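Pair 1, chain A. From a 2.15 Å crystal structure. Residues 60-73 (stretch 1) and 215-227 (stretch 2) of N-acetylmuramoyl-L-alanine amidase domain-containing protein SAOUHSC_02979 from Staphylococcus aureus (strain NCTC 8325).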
# COMPACT_ATOMS: atom_id res chain seq x y z
N THR A 60 -10.38 5.81 -5.26
CA THR A 60 -9.34 5.92 -6.30
C THR A 60 -9.90 6.57 -7.56
O THR A 60 -9.25 7.43 -8.15
CB THR A 60 -8.69 4.54 -6.62
OG1 THR A 60 -8.10 3.98 -5.44
CG2 THR A 60 -7.62 4.68 -7.69
N ARG A 61 -11.10 6.16 -7.97
CA ARG A 61 -11.77 6.74 -9.15
C ARG A 61 -11.97 8.25 -8.98
O ARG A 61 -11.65 9.03 -9.87
CB ARG A 61 -13.13 6.08 -9.38
CG ARG A 61 -13.08 4.65 -9.90
CD ARG A 61 -14.39 3.93 -9.58
NE ARG A 61 -14.74 2.88 -10.53
CZ ARG A 61 -14.21 1.66 -10.60
NH1 ARG A 61 -14.66 0.80 -11.51
NH2 ARG A 61 -13.21 1.30 -9.79
N GLN A 62 -12.48 8.67 -7.82
CA GLN A 62 -12.69 10.09 -7.55
C GLN A 62 -11.35 10.85 -7.41
O GLN A 62 -11.24 12.00 -7.82
CB GLN A 62 -13.57 10.28 -6.31
CG GLN A 62 -14.98 9.71 -6.46
CD GLN A 62 -15.78 10.39 -7.57
OE1 GLN A 62 -15.76 11.62 -7.73
NE2 GLN A 62 -16.49 9.58 -8.34
N PHE A 63 -10.34 10.20 -6.85
CA PHE A 63 -9.02 10.82 -6.72
C PHE A 63 -8.41 11.07 -8.11
O PHE A 63 -7.80 12.10 -8.35
CB PHE A 63 -8.09 9.94 -5.87
CG PHE A 63 -6.69 10.44 -5.79
CD1 PHE A 63 -6.36 11.50 -4.94
CD2 PHE A 63 -5.68 9.85 -6.55
CE1 PHE A 63 -5.04 11.95 -4.86
CE2 PHE A 63 -4.37 10.30 -6.47
CZ PHE A 63 -4.05 11.35 -5.62
N VAL A 64 -8.60 10.11 -9.02
CA VAL A 64 -8.13 10.27 -10.39
C VAL A 64 -8.79 11.50 -11.03
O VAL A 64 -8.11 12.29 -11.68
CB VAL A 64 -8.40 9.00 -11.24
CG1 VAL A 64 -8.19 9.27 -12.72
CG2 VAL A 64 -7.51 7.86 -10.79
N LYS A 65 -10.10 11.67 -10.82
CA LYS A 65 -10.82 12.82 -11.39
C LYS A 65 -10.38 14.15 -10.78
O LYS A 65 -10.42 15.17 -11.44
CB LYS A 65 -12.33 12.68 -11.22
CG LYS A 65 -12.97 11.55 -11.99
CD LYS A 65 -14.46 11.53 -11.71
CE LYS A 65 -15.18 10.38 -12.38
NZ LYS A 65 -16.65 10.41 -12.07
N SER A 66 -9.97 14.13 -9.51
CA SER A 66 -9.52 15.35 -8.84
C SER A 66 -8.21 15.90 -9.39
O SER A 66 -7.91 17.07 -9.18
CB SER A 66 -9.34 15.12 -7.33
OG SER A 66 -8.18 14.34 -7.07
N ILE A 67 -7.42 15.07 -10.09
CA ILE A 67 -6.12 15.50 -10.64
C ILE A 67 -5.83 15.13 -12.09
O ILE A 67 -4.77 15.50 -12.61
CB ILE A 67 -4.94 14.97 -9.78
CG1 ILE A 67 -4.84 13.44 -9.85
CG2 ILE A 67 -5.07 15.45 -8.34
CD1 ILE A 67 -3.65 12.87 -9.14
N ALA A 68 -6.74 14.42 -12.77
CA ALA A 68 -6.50 14.01 -14.16
C ALA A 68 -6.28 15.20 -15.11
O ALA A 68 -5.46 15.13 -16.02
CB ALA A 68 -7.63 13.14 -14.69
N LYS A 69 -7.01 16.30 -14.87
CA LYS A 69 -6.87 17.48 -15.72
C LYS A 69 -5.49 18.12 -15.55
O LYS A 69 -4.82 18.39 -16.54
CB LYS A 69 -7.97 18.51 -15.47
CG LYS A 69 -7.86 19.71 -16.40
CD LYS A 69 -8.97 20.73 -16.23
CE LYS A 69 -8.71 21.91 -17.14
NZ LYS A 69 -9.68 23.01 -16.89
N ASP A 70 -5.09 18.37 -14.31
CA ASP A 70 -3.79 18.98 -14.04
C ASP A 70 -2.64 18.07 -14.49
O ASP A 70 -1.65 18.55 -15.04
CB ASP A 70 -3.65 19.39 -12.57
CG ASP A 70 -4.55 20.59 -12.19
OD1 ASP A 70 -4.91 21.39 -13.08
OD2 ASP A 70 -4.85 20.76 -10.99
N ALA A 71 -2.80 16.76 -14.29
CA ALA A 71 -1.78 15.78 -14.73
C ALA A 71 -1.66 15.74 -16.25
O ALA A 71 -0.55 15.63 -16.78
CB ALA A 71 -2.09 14.40 -14.20
N HIS A 72 -2.80 15.84 -16.94
CA HIS A 72 -2.80 15.87 -18.41
C HIS A 72 -2.04 17.07 -18.99
O HIS A 72 -1.21 16.90 -19.87
CB HIS A 72 -4.23 15.88 -18.96
CG HIS A 72 -4.29 16.06 -20.44
ND1 HIS A 72 -4.46 17.30 -21.03
CD2 HIS A 72 -4.13 15.18 -21.45
CE1 HIS A 72 -4.44 17.16 -22.34
NE2 HIS A 72 -4.24 15.89 -22.63
N ARG A 73 -2.36 18.27 -18.49
CA ARG A 73 -1.71 19.52 -18.96
C ARG A 73 -0.21 19.50 -18.61
O ARG A 73 0.63 19.83 -19.45
CB ARG A 73 -2.39 20.73 -18.31
CG ARG A 73 -1.95 22.10 -18.85
CD ARG A 73 -2.40 23.25 -17.95
NE ARG A 73 -1.89 23.10 -16.58
CZ ARG A 73 -2.57 22.61 -15.53
NH1 ARG A 73 -3.85 22.25 -15.62
NH2 ARG A 73 -1.96 22.50 -14.35
N ARG A 215 -5.34 15.57 -26.78
CA ARG A 215 -6.63 16.00 -26.29
C ARG A 215 -7.04 15.08 -25.15
O ARG A 215 -6.91 13.86 -25.25
CB ARG A 215 -7.70 16.01 -27.39
CG ARG A 215 -7.35 16.91 -28.57
CD ARG A 215 -8.58 17.53 -29.22
NE ARG A 215 -9.64 16.56 -29.51
CZ ARG A 215 -10.83 16.88 -30.03
NH1 ARG A 215 -11.72 15.92 -30.25
NH2 ARG A 215 -11.14 18.14 -30.32
N MSE A 216 -7.50 15.69 -24.07
CA MSE A 216 -7.93 14.92 -22.94
C MSE A 216 -9.37 14.53 -23.14
O MSE A 216 -10.14 15.32 -23.68
CB MSE A 216 -7.83 15.75 -21.69
CG MSE A 216 -7.63 14.78 -20.54
SE MSE A 216 -7.81 15.85 -18.94
CE MSE A 216 -9.17 14.80 -17.98
N PRO A 217 -9.75 13.32 -22.70
CA PRO A 217 -11.14 12.90 -22.85
C PRO A 217 -12.09 13.55 -21.85
O PRO A 217 -11.66 14.33 -20.99
CB PRO A 217 -11.10 11.39 -22.57
CG PRO A 217 -9.71 10.98 -22.87
CD PRO A 217 -8.84 12.16 -22.55
N ASP A 218 -13.36 13.20 -21.98
CA ASP A 218 -14.41 13.67 -21.10
C ASP A 218 -14.35 12.83 -19.82
O ASP A 218 -14.43 11.60 -19.88
CB ASP A 218 -15.77 13.53 -21.81
CG ASP A 218 -16.96 13.98 -20.95
OD1 ASP A 218 -16.78 14.40 -19.79
OD2 ASP A 218 -18.10 13.90 -21.45
N LEU A 219 -14.19 13.49 -18.68
CA LEU A 219 -14.16 12.81 -17.38
C LEU A 219 -15.51 12.19 -17.00
O LEU A 219 -15.55 11.31 -16.13
CB LEU A 219 -13.72 13.77 -16.27
CG LEU A 219 -12.27 14.24 -16.27
CD1 LEU A 219 -12.10 15.31 -15.21
CD2 LEU A 219 -11.32 13.07 -16.03
N ASP A 220 -16.60 12.63 -17.62
CA ASP A 220 -17.91 12.04 -17.33
C ASP A 220 -18.04 10.60 -17.88
O ASP A 220 -18.89 9.84 -17.41
CB ASP A 220 -19.06 12.93 -17.85
CG ASP A 220 -19.14 14.26 -17.10
OD1 ASP A 220 -18.19 14.62 -16.38
OD2 ASP A 220 -20.16 14.96 -17.26
N LYS A 221 -17.20 10.24 -18.86
CA LYS A 221 -17.16 8.87 -19.41
C LYS A 221 -15.92 8.08 -18.93
O LYS A 221 -15.59 7.03 -19.49
CB LYS A 221 -17.24 8.86 -20.94
CG LYS A 221 -16.05 9.48 -21.68
CD LYS A 221 -16.02 9.09 -23.16
CE LYS A 221 -17.27 9.51 -23.93
NZ LYS A 221 -17.47 10.98 -23.97
N TYR A 222 -15.25 8.59 -17.90
CA TYR A 222 -14.06 7.91 -17.39
C TYR A 222 -14.38 6.59 -16.70
O TYR A 222 -13.78 5.56 -17.02
CB TYR A 222 -13.28 8.81 -16.42
CG TYR A 222 -12.18 8.06 -15.71
CD1 TYR A 222 -11.10 7.54 -16.42
CD2 TYR A 222 -12.23 7.86 -14.34
CE1 TYR A 222 -10.10 6.83 -15.77
CE2 TYR A 222 -11.23 7.17 -13.68
CZ TYR A 222 -10.17 6.66 -14.40
OH TYR A 222 -9.19 5.96 -13.74
N GLU A 223 -15.31 6.60 -15.76
CA GLU A 223 -15.66 5.37 -15.05
C GLU A 223 -16.15 4.26 -15.97
O GLU A 223 -15.99 3.08 -15.68
CB GLU A 223 -16.64 5.63 -13.91
CG GLU A 223 -16.04 6.50 -12.80
CD GLU A 223 -16.84 6.50 -11.51
OE1 GLU A 223 -17.64 5.55 -11.28
OE2 GLU A 223 -16.66 7.43 -10.70
N ARG A 224 -16.70 4.64 -17.12
CA ARG A 224 -17.19 3.69 -18.11
C ARG A 224 -16.04 2.87 -18.73
O ARG A 224 -16.26 1.74 -19.17
CB ARG A 224 -17.92 4.44 -19.23
CG ARG A 224 -18.98 3.64 -19.96
CD ARG A 224 -19.62 4.52 -21.03
NE ARG A 224 -21.07 4.31 -21.16
CZ ARG A 224 -21.98 4.80 -20.32
NH1 ARG A 224 -23.28 4.57 -20.53
NH2 ARG A 224 -21.62 5.52 -19.25
N SER A 225 -14.83 3.44 -18.76
CA SER A 225 -13.66 2.78 -19.37
C SER A 225 -12.95 1.76 -18.48
O SER A 225 -12.24 0.90 -18.99
CB SER A 225 -12.64 3.84 -19.80
OG SER A 225 -12.15 4.55 -18.67
N ILE A 226 -13.14 1.87 -17.17
CA ILE A 226 -12.51 0.96 -16.20
C ILE A 226 -13.15 -0.43 -16.30
O ILE A 226 -14.34 -0.60 -16.01
CB ILE A 226 -12.63 1.50 -14.76
CG1 ILE A 226 -11.94 2.86 -14.65
CG2 ILE A 226 -12.00 0.52 -13.76
CD1 ILE A 226 -12.17 3.56 -13.33
N LYS A 227 -12.36 -1.41 -16.71
CA LYS A 227 -12.84 -2.78 -16.87
C LYS A 227 -12.54 -3.57 -15.60
O LYS A 227 -11.45 -3.45 -15.03
CB LYS A 227 -12.22 -3.44 -18.11
CG LYS A 227 -12.44 -2.65 -19.40
CD LYS A 227 -11.77 -3.31 -20.60
CE LYS A 227 -11.80 -2.43 -21.85
NZ LYS A 227 -13.17 -2.14 -22.36
O HOH W 1 -16.75 9.05 -15.11

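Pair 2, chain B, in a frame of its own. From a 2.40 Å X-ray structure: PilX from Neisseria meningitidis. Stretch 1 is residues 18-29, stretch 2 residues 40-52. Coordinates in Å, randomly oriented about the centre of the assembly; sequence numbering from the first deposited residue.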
# COMPACT_ATOMS: atom_id res chain seq x y z
N GLY B 18 -8.41 3.57 2.22
CA GLY B 18 -8.77 4.96 1.90
C GLY B 18 -7.98 5.55 0.74
O GLY B 18 -8.55 6.12 -0.15
N ILE B 19 -6.66 5.40 0.78
CA ILE B 19 -5.77 5.79 -0.33
C ILE B 19 -6.08 5.05 -1.64
O ILE B 19 -6.17 5.67 -2.70
CB ILE B 19 -4.27 5.62 0.11
CG1 ILE B 19 -3.98 6.53 1.32
CG2 ILE B 19 -3.29 5.88 -1.03
CD1 ILE B 19 -2.67 6.19 2.04
N ASN B 20 -6.26 3.74 -1.56
CA ASN B 20 -6.69 2.92 -2.71
C ASN B 20 -8.02 3.44 -3.33
O ASN B 20 -8.16 3.55 -4.57
CB ASN B 20 -6.88 1.45 -2.27
CG ASN B 20 -6.43 0.44 -3.31
OD1 ASN B 20 -5.87 0.79 -4.34
ND2 ASN B 20 -6.65 -0.85 -3.03
N ASN B 21 -8.99 3.75 -2.49
CA ASN B 21 -10.29 4.13 -3.02
C ASN B 21 -10.25 5.48 -3.74
O ASN B 21 -10.91 5.67 -4.76
CB ASN B 21 -11.36 4.11 -1.91
CG ASN B 21 -11.77 2.72 -1.56
OD1 ASN B 21 -11.57 1.81 -2.35
ND2 ASN B 21 -12.38 2.54 -0.39
N ILE B 22 -9.48 6.42 -3.21
CA ILE B 22 -9.32 7.69 -3.87
C ILE B 22 -8.51 7.55 -5.16
O ILE B 22 -8.76 8.27 -6.12
CB ILE B 22 -8.61 8.66 -2.97
CG1 ILE B 22 -9.46 8.97 -1.72
CG2 ILE B 22 -8.22 9.96 -3.74
CD1 ILE B 22 -8.78 9.99 -0.83
N SER B 23 -7.47 6.70 -5.16
CA SER B 23 -6.71 6.42 -6.34
C SER B 23 -7.60 5.87 -7.44
O SER B 23 -7.51 6.28 -8.60
CB SER B 23 -5.57 5.43 -6.03
OG SER B 23 -4.66 6.01 -5.09
N LYS B 24 -8.43 4.90 -7.10
CA LYS B 24 -9.26 4.25 -8.09
C LYS B 24 -10.29 5.24 -8.69
O LYS B 24 -10.48 5.32 -9.89
CB LYS B 24 -9.93 3.05 -7.42
CG LYS B 24 -11.26 2.57 -8.02
CD LYS B 24 -11.82 1.33 -7.29
CE LYS B 24 -12.93 0.57 -8.12
NZ LYS B 24 -13.19 -0.84 -7.58
N GLN B 25 -10.92 6.03 -7.83
CA GLN B 25 -12.12 6.78 -8.22
C GLN B 25 -11.76 8.17 -8.77
O GLN B 25 -12.53 8.76 -9.50
CB GLN B 25 -13.01 6.95 -6.99
CG GLN B 25 -13.55 5.66 -6.43
CD GLN B 25 -14.40 4.86 -7.46
OE1 GLN B 25 -15.10 5.43 -8.32
NE2 GLN B 25 -14.32 3.56 -7.39
N PHE B 26 -10.58 8.69 -8.39
CA PHE B 26 -10.14 9.99 -8.84
C PHE B 26 -8.95 9.91 -9.78
O PHE B 26 -8.73 10.83 -10.54
CB PHE B 26 -9.85 10.94 -7.64
CG PHE B 26 -11.12 11.33 -6.88
CD1 PHE B 26 -11.88 12.44 -7.27
CD2 PHE B 26 -11.60 10.54 -5.84
CE1 PHE B 26 -13.04 12.77 -6.60
CE2 PHE B 26 -12.77 10.89 -5.17
CZ PHE B 26 -13.47 12.00 -5.53
N ILE B 27 -8.16 8.85 -9.75
CA ILE B 27 -7.02 8.85 -10.67
C ILE B 27 -7.20 7.86 -11.84
O ILE B 27 -7.12 8.25 -13.02
CB ILE B 27 -5.68 8.64 -9.93
CG1 ILE B 27 -5.53 9.73 -8.87
CG2 ILE B 27 -4.48 8.69 -10.94
CD1 ILE B 27 -4.25 9.65 -8.03
N LEU B 28 -7.46 6.60 -11.50
CA LEU B 28 -7.71 5.56 -12.48
C LEU B 28 -8.91 5.90 -13.37
O LEU B 28 -8.93 5.57 -14.57
CB LEU B 28 -7.95 4.23 -11.77
CG LEU B 28 -6.75 3.73 -10.95
CD1 LEU B 28 -6.94 2.26 -10.67
CD2 LEU B 28 -5.44 3.97 -11.67
N LYS B 29 -9.87 6.61 -12.79
CA LYS B 29 -11.17 6.80 -13.42
C LYS B 29 -11.16 7.89 -14.48
O LYS B 29 -12.04 7.94 -15.33
CB LYS B 29 -12.21 7.13 -12.35
CG LYS B 29 -13.59 6.67 -12.61
CD LYS B 29 -14.54 7.24 -11.55
CE LYS B 29 -15.84 6.47 -11.48
NZ LYS B 29 -16.83 7.07 -10.50
N SER B 40 2.44 8.70 -13.00
CA SER B 40 3.08 9.71 -12.15
C SER B 40 2.11 10.36 -11.18
O SER B 40 2.47 10.67 -10.06
CB SER B 40 3.89 10.77 -12.94
OG SER B 40 3.22 11.18 -14.10
N LYS B 41 0.87 10.58 -11.63
CA LYS B 41 -0.19 11.00 -10.68
C LYS B 41 -0.35 10.02 -9.50
O LYS B 41 -0.33 10.45 -8.35
CB LYS B 41 -1.51 11.25 -11.39
CG LYS B 41 -1.58 12.60 -12.15
CD LYS B 41 -2.95 12.74 -12.79
CE LYS B 41 -3.12 14.03 -13.65
NZ LYS B 41 -4.42 13.98 -14.42
N LEU B 42 -0.42 8.72 -9.76
CA LEU B 42 -0.51 7.80 -8.64
C LEU B 42 0.64 7.99 -7.67
O LEU B 42 0.44 8.05 -6.45
CB LEU B 42 -0.54 6.33 -9.13
CG LEU B 42 -1.88 5.92 -9.76
CD1 LEU B 42 -1.71 4.67 -10.63
CD2 LEU B 42 -2.98 5.74 -8.71
N GLU B 43 1.85 8.05 -8.22
CA GLU B 43 3.10 8.20 -7.47
C GLU B 43 3.14 9.50 -6.65
O GLU B 43 3.56 9.49 -5.50
CB GLU B 43 4.33 8.05 -8.41
CG GLU B 43 4.44 6.64 -9.06
CD GLU B 43 5.54 6.52 -10.12
OE1 GLU B 43 6.05 7.55 -10.60
OE2 GLU B 43 5.91 5.38 -10.47
N ARG B 44 2.74 10.62 -7.23
CA ARG B 44 2.68 11.88 -6.48
C ARG B 44 1.63 11.83 -5.41
O ARG B 44 1.85 12.30 -4.30
CB ARG B 44 2.36 13.05 -7.41
CG ARG B 44 3.54 13.90 -7.70
CD ARG B 44 3.20 14.95 -8.71
NE ARG B 44 2.84 14.32 -9.98
CZ ARG B 44 3.67 14.24 -11.01
NH1 ARG B 44 3.28 13.66 -12.14
NH2 ARG B 44 4.90 14.77 -10.90
N PHE B 45 0.45 11.32 -5.75
CA PHE B 45 -0.65 11.35 -4.81
C PHE B 45 -0.32 10.49 -3.60
O PHE B 45 -0.37 10.95 -2.47
CB PHE B 45 -1.97 10.85 -5.42
CG PHE B 45 -3.04 10.70 -4.38
CD1 PHE B 45 -3.60 9.44 -4.08
CD2 PHE B 45 -3.39 11.77 -3.59
CE1 PHE B 45 -4.55 9.31 -3.08
CE2 PHE B 45 -4.34 11.65 -2.59
CZ PHE B 45 -4.92 10.41 -2.33
N VAL B 46 0.02 9.24 -3.85
CA VAL B 46 0.36 8.29 -2.78
C VAL B 46 1.51 8.74 -1.91
O VAL B 46 1.44 8.66 -0.68
CB VAL B 46 0.72 6.91 -3.36
CG1 VAL B 46 1.31 5.98 -2.24
CG2 VAL B 46 -0.54 6.29 -4.08
N SER B 47 2.58 9.23 -2.54
CA SER B 47 3.76 9.58 -1.77
C SER B 47 3.54 10.87 -1.03
O SER B 47 4.20 11.14 -0.05
CB SER B 47 5.02 9.66 -2.66
OG SER B 47 5.00 10.81 -3.48
N GLY B 48 2.62 11.69 -1.48
CA GLY B 48 2.39 12.95 -0.77
C GLY B 48 1.18 12.92 0.18
O GLY B 48 0.83 13.92 0.74
N TYR B 49 0.53 11.78 0.33
CA TYR B 49 -0.72 11.72 1.06
C TYR B 49 -0.37 11.76 2.54
O TYR B 49 0.60 11.13 2.94
CB TYR B 49 -1.50 10.44 0.72
CG TYR B 49 -2.73 10.22 1.60
CD1 TYR B 49 -3.88 10.96 1.42
CD2 TYR B 49 -2.71 9.29 2.64
CE1 TYR B 49 -4.97 10.80 2.23
CE2 TYR B 49 -3.82 9.11 3.47
CZ TYR B 49 -4.94 9.87 3.24
OH TYR B 49 -6.05 9.71 4.02
N LYS B 50 -1.16 12.49 3.33
CA LYS B 50 -0.94 12.67 4.77
C LYS B 50 -1.90 11.81 5.62
O LYS B 50 -3.07 12.21 5.88
CB LYS B 50 -1.11 14.15 5.14
CG LYS B 50 -0.19 15.13 4.43
CD LYS B 50 1.25 14.66 4.57
CE LYS B 50 2.25 15.60 3.85
NZ LYS B 50 2.37 16.90 4.61
N MET B 51 -1.42 10.66 6.08
CA MET B 51 -2.26 9.78 6.90
C MET B 51 -2.48 10.39 8.28
O MET B 51 -1.81 11.35 8.66
CB MET B 51 -1.66 8.37 7.04
CG MET B 51 -1.54 7.56 5.75
SD MET B 51 -0.81 5.89 6.08
CE MET B 51 0.88 6.33 6.44
N ASN B 52 -3.45 9.84 9.02
CA ASN B 52 -3.56 10.15 10.43
C ASN B 52 -2.15 10.26 11.00
O ASN B 52 -1.32 9.37 10.81
CB ASN B 52 -4.35 9.06 11.14
CG ASN B 52 -4.45 9.29 12.64
OD1 ASN B 52 -3.46 9.60 13.28
ND2 ASN B 52 -5.66 9.16 13.19
O HOH W 2 -6.69 12.97 -12.39

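Pair 1 ties its two stretches together with charge and a water, whereas pair 2 has no hydrogen bond across its contact and relies on apolar packing. The difference is sharpest at two matched positions, K65(A) with S23(B) and E223(A) with V46(B). In pair 1 the lysine starts sideways, but its extended chain (m, t, t, t) carries NZ to 3.3 Å from E223(A) OE2, a salt bridge whose hydrogen bond is weak. A water reinforces it: it donates to L219(A) O at 2.8 Å, accepts from E223(A) N at 2.9 Å, and takes a weak bond from K65(A) NZ at 3.3 Å. In pair 2 the serine turns its hydroxyl back into its own helix, S23(B) OG donating to I19(B) O at 2.8 Å. The same side chain also packs against the other helix, with S23(B) CB 3.7 Å from L42(B) CD2.

The backbones beneath agree to 1.0 Å over 14 central residues. In each, a helix supplies stretch 1; opposite it lies a short 3-10 segment and weakly bonded helix in pair 1, but a regular helix in pair 2, running 141° from its partner with axes 10.3 Å apart at closest approach. Stretch 1 matches within 0.7 Å from T60(A)/G18(B) to A68(A)/F26(B), and stretch 2 more loosely.

The common rule is an aromatic residue on stretch 2. Y222(A) and F45(B) both point toward the other stretch with chi1 t, and their side-chain centres fall 0.6 Å apart. Each meets a branched aliphatic at the matched V64(A)/I22(B): V64(A) CG1 is 3.7 Å from Y222(A) CZ, and I22(B) CG2 is 3.6 Å from F45(B) CZ. The next matched position meets the ring edge in both, through K65(A) CE in pair 1 and S23(B) OG in pair 2; in pair 2 F45(B) also sits as a knob among I19(B), I22(B), S23(B) and I27(B).

At R61(A)/I19(B), one site serves two chemistries. The arginine lays a guanidinium face against I226(A) CD1, with E223(A) OE1 near the plane at its edge; R61(A) NE lies 4.0 Å from that oxygen, beyond a salt bridge. The isoleucine instead puts CG1 over the face of Y49(B), the counterpart of I226(A), 3.7 Å from the ring centroid. Planar group and aliphatic have thus changed sides.

Farther along, A68(A) CB packs 3.9 Å from L219(A) CD2, but the matched F26(B) does not touch stretch 2. L42(B), the counterpart of L219(A), is met by L28(B), whose CD2 lies 3.9 Å from L42(B) CD1.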